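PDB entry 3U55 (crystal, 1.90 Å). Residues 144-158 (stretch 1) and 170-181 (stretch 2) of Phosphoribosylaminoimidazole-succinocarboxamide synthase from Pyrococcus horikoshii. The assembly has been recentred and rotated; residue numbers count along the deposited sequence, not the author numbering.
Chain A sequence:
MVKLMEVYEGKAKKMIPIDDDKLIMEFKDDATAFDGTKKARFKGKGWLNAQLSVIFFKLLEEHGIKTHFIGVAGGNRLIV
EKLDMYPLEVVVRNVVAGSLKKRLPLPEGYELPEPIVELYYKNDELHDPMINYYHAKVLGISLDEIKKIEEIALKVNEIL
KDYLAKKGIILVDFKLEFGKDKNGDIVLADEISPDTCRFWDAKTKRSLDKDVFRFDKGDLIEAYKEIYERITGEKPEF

Stretch 1 144-158: DEIKKIEEIALKVNE
Stretch 2, residues 170-181: ILVDFKLEFGKD

The edge of the Phe-174 ring is turned to two oxygens of the helix: Phe-174 CZ lies 3.8 Å from Ala-153 O and Phe-174 CE2 3.3 Å from Asn-157 OD1, both near the ring plane. The faintly positive hydrogens of an aromatic rim suit such neighbours. Ala-153 O still accepts the helical bond from Asn-157 N (2.9 Å), and Asn-157 OD1 is hydrogen-bonded elsewhere in the structure.

Stretch 1 is helical throughout, with phi/psi near -60/-45 and regular i to i+4 backbone bonds. Stretch 2 is largely extended, although Val-172 departs from this at -76/-52. Helix and strand 170-176 run at 138° between their N-to-C directions, with axes approaching to 10.4 Å. In the register, Glu-145 CA lies 9.9 Å from Lys-180 CA, Ile-149 CA 7.7 Å from Phe-178 CA, Ala-153 CA 7.5 Å from Leu-176 CA, and Asn-157 CA 8.3 Å from Leu-171 CA. From Phe-174 to Lys-180, alternate side chains point toward the helix, as extended backbone allows.

Phe-178 (chi1 -68°, chi2 -93°) contributes the largest covered area. Ile-152 CG2 meets its edge at CE1 (3.6 Å), while Ile-149 CG2 approaches Phe-178 CE2 obliquely at 3.8 Å; both isoleucines are m,t. The small Ala-153 lets Leu-176 (m,t) come close to the helix backbone, its CD1 4.0 Å from Ala-153 CA. Val-156 (t) places CG1 3.8 Å from Phe-174 CE1 and 4.2 Å from Leu-176 CD1. Phe-174 has chi1 61° and chi2 98°. Leu-171 (t,p) brings CD2 within 3.5 Å of Asn-157 OD1; Asn-157 is t.

At the other end, charge replaces packing: Lys-180 NZ donates to Glu-145 OE2 at 3.0 Å in a salt bridge, two long side chains spanning the wider backbone gap.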

# COMPACT_ATOMS: atom_id res chain seq x y z
N ASP A 144 -12.00 -12.54 -1.86
CA ASP A 144 -12.93 -12.68 -2.99
C ASP A 144 -13.61 -11.35 -3.33
O ASP A 144 -13.76 -11.00 -4.50
CB ASP A 144 -13.98 -13.78 -2.74
CG ASP A 144 -14.91 -14.00 -3.94
OD1 ASP A 144 -14.42 -14.44 -5.00
OD2 ASP A 144 -16.12 -13.73 -3.82
N GLU A 145 -14.02 -10.61 -2.30
CA GLU A 145 -14.62 -9.29 -2.51
C GLU A 145 -13.62 -8.32 -3.13
O GLU A 145 -13.95 -7.60 -4.08
CB GLU A 145 -15.14 -8.71 -1.20
CG GLU A 145 -16.47 -9.29 -0.76
CD GLU A 145 -16.79 -8.91 0.67
OE1 GLU A 145 -16.16 -9.48 1.59
OE2 GLU A 145 -17.65 -8.04 0.88
N ILE A 146 -12.40 -8.32 -2.61
CA ILE A 146 -11.34 -7.47 -3.18
C ILE A 146 -11.08 -7.81 -4.64
O ILE A 146 -10.99 -6.91 -5.48
CB ILE A 146 -10.05 -7.54 -2.35
CG1 ILE A 146 -10.25 -6.81 -1.02
CG2 ILE A 146 -8.88 -6.90 -3.13
CD1 ILE A 146 -10.51 -5.29 -1.15
N LYS A 147 -10.97 -9.10 -4.96
CA LYS A 147 -10.75 -9.53 -6.34
C LYS A 147 -11.88 -9.09 -7.27
O LYS A 147 -11.62 -8.59 -8.37
CB LYS A 147 -10.55 -11.05 -6.42
CG LYS A 147 -9.15 -11.50 -6.04
CD LYS A 147 -9.08 -13.02 -5.91
CE LYS A 147 -7.67 -13.48 -5.57
NZ LYS A 147 -7.65 -14.93 -5.19
N LYS A 148 -13.13 -9.26 -6.82
CA LYS A 148 -14.30 -8.80 -7.58
C LYS A 148 -14.27 -7.29 -7.82
O LYS A 148 -14.55 -6.83 -8.93
CB LYS A 148 -15.61 -9.19 -6.89
CG LYS A 148 -16.00 -10.66 -7.06
CD LYS A 148 -17.29 -10.97 -6.30
CE LYS A 148 -17.93 -12.28 -6.79
NZ LYS A 148 -16.98 -13.43 -6.73
N ILE A 149 -13.92 -6.54 -6.78
CA ILE A 149 -13.81 -5.08 -6.86
C ILE A 149 -12.77 -4.65 -7.90
O ILE A 149 -13.06 -3.79 -8.74
CB ILE A 149 -13.51 -4.45 -5.47
CG1 ILE A 149 -14.77 -4.49 -4.59
CG2 ILE A 149 -12.99 -3.02 -5.62
CD1 ILE A 149 -14.48 -4.33 -3.08
N GLU A 150 -11.58 -5.24 -7.86
CA GLU A 150 -10.53 -4.87 -8.82
C GLU A 150 -10.87 -5.29 -10.26
O GLU A 150 -10.55 -4.58 -11.21
CB GLU A 150 -9.15 -5.39 -8.38
CG GLU A 150 -8.72 -4.79 -7.04
CD GLU A 150 -7.24 -4.94 -6.72
OE1 GLU A 150 -6.59 -5.89 -7.21
OE2 GLU A 150 -6.75 -4.10 -5.93
N GLU A 151 -11.54 -6.43 -10.40
CA GLU A 151 -12.01 -6.90 -11.70
C GLU A 151 -12.99 -5.91 -12.32
O GLU A 151 -12.84 -5.53 -13.50
CB GLU A 151 -12.65 -8.29 -11.54
CG GLU A 151 -13.17 -8.91 -12.81
CD GLU A 151 -13.76 -10.30 -12.58
OE1 GLU A 151 -13.55 -11.18 -13.43
OE2 GLU A 151 -14.43 -10.50 -11.53
N ILE A 152 -13.96 -5.45 -11.52
CA ILE A 152 -14.90 -4.43 -11.96
C ILE A 152 -14.16 -3.14 -12.35
O ILE A 152 -14.36 -2.61 -13.44
CB ILE A 152 -15.98 -4.11 -10.88
CG1 ILE A 152 -16.87 -5.33 -10.61
CG2 ILE A 152 -16.84 -2.94 -11.32
CD1 ILE A 152 -17.67 -5.23 -9.28
N ALA A 153 -13.28 -2.67 -11.47
CA ALA A 153 -12.52 -1.44 -11.72
C ALA A 153 -11.71 -1.51 -13.01
O ALA A 153 -11.67 -0.54 -13.77
CB ALA A 153 -11.61 -1.13 -10.53
N LEU A 154 -11.06 -2.65 -13.25
CA LEU A 154 -10.28 -2.83 -14.47
C LEU A 154 -11.14 -2.88 -15.73
O LEU A 154 -10.73 -2.38 -16.78
CB LEU A 154 -9.37 -4.07 -14.37
CG LEU A 154 -8.16 -3.90 -13.45
CD1 LEU A 154 -7.45 -5.24 -13.26
CD2 LEU A 154 -7.18 -2.85 -13.98
N LYS A 155 -12.32 -3.49 -15.64
CA LYS A 155 -13.27 -3.48 -16.77
C LYS A 155 -13.78 -2.06 -17.05
O LYS A 155 -13.77 -1.61 -18.20
CB LYS A 155 -14.43 -4.46 -16.53
CG LYS A 155 -15.47 -4.43 -17.64
CD LYS A 155 -16.51 -5.54 -17.51
CE LYS A 155 -17.62 -5.30 -18.53
NZ LYS A 155 -18.69 -6.34 -18.45
N VAL A 156 -14.21 -1.37 -15.99
CA VAL A 156 -14.60 0.04 -16.07
C VAL A 156 -13.51 0.85 -16.76
O VAL A 156 -13.79 1.66 -17.66
CB VAL A 156 -14.89 0.64 -14.66
CG1 VAL A 156 -15.03 2.17 -14.72
CG2 VAL A 156 -16.15 -0.01 -14.06
N ASN A 157 -12.26 0.63 -16.34
CA ASN A 157 -11.13 1.31 -16.96
C ASN A 157 -11.11 1.11 -18.47
O ASN A 157 -11.03 2.08 -19.21
CB ASN A 157 -9.82 0.85 -16.34
CG ASN A 157 -8.61 1.62 -16.87
OD1 ASN A 157 -8.65 2.85 -17.05
ND2 ASN A 157 -7.52 0.90 -17.13
N GLU A 158 -11.22 -0.14 -18.93
CA GLU A 158 -11.19 -0.44 -20.37
C GLU A 158 -12.30 0.30 -21.13
O GLU A 158 -12.03 0.93 -22.16
CB GLU A 158 -11.27 -1.95 -20.63
CG GLU A 158 -10.03 -2.73 -20.21
CD GLU A 158 -8.75 -2.22 -20.86
OE1 GLU A 158 -7.84 -1.75 -20.12
OE2 GLU A 158 -8.65 -2.26 -22.11
N ILE A 170 -7.47 11.39 -23.05
CA ILE A 170 -6.71 10.34 -22.39
C ILE A 170 -7.19 10.18 -20.95
O ILE A 170 -7.14 11.13 -20.17
CB ILE A 170 -5.20 10.65 -22.40
CG1 ILE A 170 -4.69 10.83 -23.84
CG2 ILE A 170 -4.41 9.57 -21.67
CD1 ILE A 170 -3.26 11.32 -23.94
N LEU A 171 -7.68 8.99 -20.61
CA LEU A 171 -8.02 8.68 -19.23
C LEU A 171 -6.75 8.36 -18.48
O LEU A 171 -6.19 7.26 -18.61
CB LEU A 171 -8.99 7.49 -19.17
CG LEU A 171 -9.46 7.12 -17.76
CD1 LEU A 171 -10.24 8.27 -17.10
CD2 LEU A 171 -10.30 5.86 -17.81
N VAL A 172 -6.27 9.33 -17.70
CA VAL A 172 -5.01 9.19 -16.98
C VAL A 172 -5.15 8.30 -15.74
O VAL A 172 -4.38 7.34 -15.55
CB VAL A 172 -4.46 10.58 -16.60
CG1 VAL A 172 -3.37 10.48 -15.54
CG2 VAL A 172 -3.95 11.31 -17.87
N ASP A 173 -6.14 8.63 -14.91
CA ASP A 173 -6.51 7.81 -13.76
C ASP A 173 -7.94 8.17 -13.35
O ASP A 173 -8.52 9.11 -13.89
CB ASP A 173 -5.52 7.96 -12.58
CG ASP A 173 -5.39 9.40 -12.05
OD1 ASP A 173 -6.42 10.08 -11.82
OD2 ASP A 173 -4.25 9.85 -11.84
N PHE A 174 -8.50 7.42 -12.40
CA PHE A 174 -9.82 7.74 -11.84
C PHE A 174 -10.02 7.02 -10.52
O PHE A 174 -9.33 6.04 -10.23
CB PHE A 174 -10.97 7.43 -12.82
CG PHE A 174 -11.07 5.98 -13.21
CD1 PHE A 174 -11.97 5.14 -12.57
CD2 PHE A 174 -10.26 5.45 -14.21
CE1 PHE A 174 -12.07 3.79 -12.91
CE2 PHE A 174 -10.35 4.10 -14.57
CZ PHE A 174 -11.26 3.27 -13.91
N LYS A 175 -10.95 7.53 -9.72
CA LYS A 175 -11.24 7.00 -8.40
C LYS A 175 -12.68 6.51 -8.32
O LYS A 175 -13.61 7.23 -8.69
CB LYS A 175 -10.99 8.08 -7.34
CG LYS A 175 -11.07 7.59 -5.91
N LEU A 176 -12.84 5.27 -7.85
CA LEU A 176 -14.17 4.68 -7.67
C LEU A 176 -14.46 4.35 -6.21
O LEU A 176 -13.55 4.13 -5.41
CB LEU A 176 -14.30 3.39 -8.48
CG LEU A 176 -14.10 3.41 -10.00
CD1 LEU A 176 -14.26 1.99 -10.55
CD2 LEU A 176 -15.04 4.37 -10.72
N GLU A 177 -15.75 4.30 -5.89
CA GLU A 177 -16.21 3.73 -4.63
C GLU A 177 -17.26 2.67 -4.95
O GLU A 177 -17.87 2.71 -6.01
CB GLU A 177 -16.78 4.82 -3.71
CG GLU A 177 -15.80 5.95 -3.42
CD GLU A 177 -16.24 6.86 -2.28
OE1 GLU A 177 -17.23 6.55 -1.60
OE2 GLU A 177 -15.57 7.89 -2.07
N PHE A 178 -17.44 1.73 -4.03
CA PHE A 178 -18.33 0.60 -4.22
C PHE A 178 -19.10 0.33 -2.94
O PHE A 178 -18.66 0.69 -1.85
CB PHE A 178 -17.54 -0.67 -4.54
CG PHE A 178 -16.84 -0.65 -5.87
CD1 PHE A 178 -17.46 -1.17 -7.00
CD2 PHE A 178 -15.55 -0.14 -5.98
CE1 PHE A 178 -16.81 -1.17 -8.24
CE2 PHE A 178 -14.89 -0.14 -7.21
CZ PHE A 178 -15.52 -0.66 -8.34
N GLY A 179 -20.24 -0.33 -3.10
CA GLY A 179 -21.00 -0.82 -1.96
C GLY A 179 -21.66 -2.14 -2.35
O GLY A 179 -21.59 -2.57 -3.50
N LYS A 180 -22.30 -2.76 -1.37
CA LYS A 180 -22.97 -4.04 -1.57
C LYS A 180 -24.48 -3.85 -1.49
O LYS A 180 -24.99 -3.18 -0.58
CB LYS A 180 -22.47 -5.03 -0.52
CG LYS A 180 -22.53 -6.47 -0.96
CD LYS A 180 -21.36 -7.29 -0.40
CE LYS A 180 -21.53 -7.61 1.06
NZ LYS A 180 -20.54 -8.65 1.50
N ASP A 181 -25.20 -4.43 -2.46
CA ASP A 181 -26.66 -4.33 -2.51
C ASP A 181 -27.30 -5.45 -1.68
O ASP A 181 -26.59 -6.25 -1.07
CB ASP A 181 -27.18 -4.28 -3.97
CG ASP A 181 -27.01 -5.59 -4.73
OD1 ASP A 181 -26.83 -6.66 -4.12
OD2 ASP A 181 -27.08 -5.55 -5.98